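Local coordinates for segregation and condensation protein B (Chlorobium tepidum TLS, PDB 1T6S) that takes part in chromosome partitioning during cell division, probably as the winged-helix subunit of a complex with SMC and ScpA, at the interface of chains A and B. Numbering follows the deposited sequence. Chains: chain A/B, conserved hypothetical protein.

The interface of chains A and B. Residues chain A 107, 156-157, 162; chain B 84-85, 89, 93.
Helix 154-159 and the C-terminal residue of chain A pack here on the start of helix 87-106 of chain B, in a two-fold symmetric interface between two copies of ScpB. The contact is made by van der Waals packing; no polar atom of one chain bonds to the other within this patch. A:Leu157 and B:Gln89 meet with their side chains at about a right angle. Both methyls of the leucine fork lie against the amide end of the glutamine, with CD1 of A:Leu157 3.4 Å from NE2 of B:Gln89. CG of B:Gln89 is anti to its backbone N (chi1 179°), and the extended chain carries the amide back towards the end of helix 77-84. There NE2 of B:Gln89 donates a hydrogen bond to the backbone O of B:Leu84 at 3.0 Å, bent to 145° at the hydrogen. This bond limits rotation of the amide and gives its nitrogen a partner within chain B. An alanine in place of B:Gln89 would probably leave the B:Leu84 carbonyl without this donor and open a gap beside the methyls of A:Leu157.

One turn further along the helix, the B:Ser93 hydroxyl lies against the branch of A:Leu162, with OG of B:Ser93 3.3 Å from CG of A:Leu162. CB of B:Ser93 lies in the plane of the A:Phe156 ring at its edge, and OG of B:Ser93 is 3.5 Å from CE2 of A:Phe156. CD1 of A:Leu162 also reaches CG of B:Gln89 at 4.0 Å. Away from the leucine and phenylalanine contacts, the amide tip of A:Gln107 touches the methyl of B:Ala85, with NE2 of A:Gln107 3.5 Å from CB of B:Ala85. The extended A:Gln107 chain sets this tip against the loop between the two chain B helices. Together these contacts pack helix 154-159, the C-terminal residue and A:Gln107 of chain A on the helix junction and first turns of helix 87-106 of chain B, and are likely to support an ScpB dimer.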
# COMPACT_ATOMS: atom_id res chain seq x y z
N GLN A 107 5.13 -0.01 -16.20
CA GLN A 107 5.81 -1.30 -16.19
C GLN A 107 5.72 -2.09 -17.51
O GLN A 107 4.70 -2.08 -18.20
CB GLN A 107 5.28 -2.17 -15.04
CG GLN A 107 3.76 -2.45 -15.10
CD GLN A 107 3.27 -3.23 -13.88
OE1 GLN A 107 3.88 -4.23 -13.49
NE2 GLN A 107 2.17 -2.79 -13.29
N PHE A 156 1.53 -6.72 -3.99
CA PHE A 156 0.97 -5.37 -4.06
C PHE A 156 -0.52 -5.45 -4.40
O PHE A 156 -1.35 -4.83 -3.74
CB PHE A 156 1.66 -4.51 -5.15
CG PHE A 156 0.84 -3.32 -5.57
CD1 PHE A 156 0.65 -2.24 -4.71
CD2 PHE A 156 0.22 -3.29 -6.82
CE1 PHE A 156 -0.15 -1.14 -5.10
CE2 PHE A 156 -0.57 -2.21 -7.22
CZ PHE A 156 -0.76 -1.13 -6.35
N LEU A 157 -0.84 -6.21 -5.44
CA LEU A 157 -2.22 -6.33 -5.86
C LEU A 157 -3.13 -6.87 -4.76
O LEU A 157 -4.22 -6.34 -4.54
CB LEU A 157 -2.32 -7.20 -7.12
CG LEU A 157 -1.62 -6.63 -8.36
CD1 LEU A 157 -1.69 -7.61 -9.51
CD2 LEU A 157 -2.29 -5.30 -8.77
N LEU A 162 -6.77 -5.17 -5.50
CA LEU A 162 -7.01 -4.92 -6.92
C LEU A 162 -7.87 -6.01 -7.56
O LEU A 162 -7.90 -7.14 -7.01
CB LEU A 162 -5.68 -4.84 -7.67
CG LEU A 162 -5.12 -3.45 -8.01
CD1 LEU A 162 -5.99 -2.79 -9.08
CD2 LEU A 162 -5.04 -2.60 -6.74
OXT LEU A 162 -8.48 -5.72 -8.62
N LEU B 84 -0.13 -9.87 -16.26
CA LEU B 84 0.28 -9.30 -14.98
C LEU B 84 -0.17 -7.86 -14.75
O LEU B 84 -0.39 -7.46 -13.60
CB LEU B 84 1.81 -9.36 -14.84
CG LEU B 84 2.46 -10.74 -14.70
CD1 LEU B 84 2.09 -11.60 -15.87
CD2 LEU B 84 3.97 -10.61 -14.62
N ALA B 85 -0.31 -7.10 -15.83
CA ALA B 85 -0.68 -5.70 -15.72
C ALA B 85 -1.59 -5.20 -16.84
O ALA B 85 -1.19 -4.34 -17.63
CB ALA B 85 0.60 -4.84 -15.66
N GLN B 89 -6.52 -2.71 -14.89
CA GLN B 89 -5.93 -2.94 -13.58
C GLN B 89 -4.93 -1.82 -13.28
O GLN B 89 -4.88 -1.31 -12.16
CB GLN B 89 -5.21 -4.30 -13.57
CG GLN B 89 -4.54 -4.65 -12.26
CD GLN B 89 -3.66 -5.88 -12.41
OE1 GLN B 89 -4.16 -6.99 -12.66
NE2 GLN B 89 -2.34 -5.70 -12.26
N SER B 93 -5.00 0.83 -10.13
CA SER B 93 -3.80 0.95 -9.30
C SER B 93 -3.21 2.38 -9.29
O SER B 93 -2.93 2.94 -8.22
CB SER B 93 -2.71 -0.02 -9.78
OG SER B 93 -3.07 -1.36 -9.49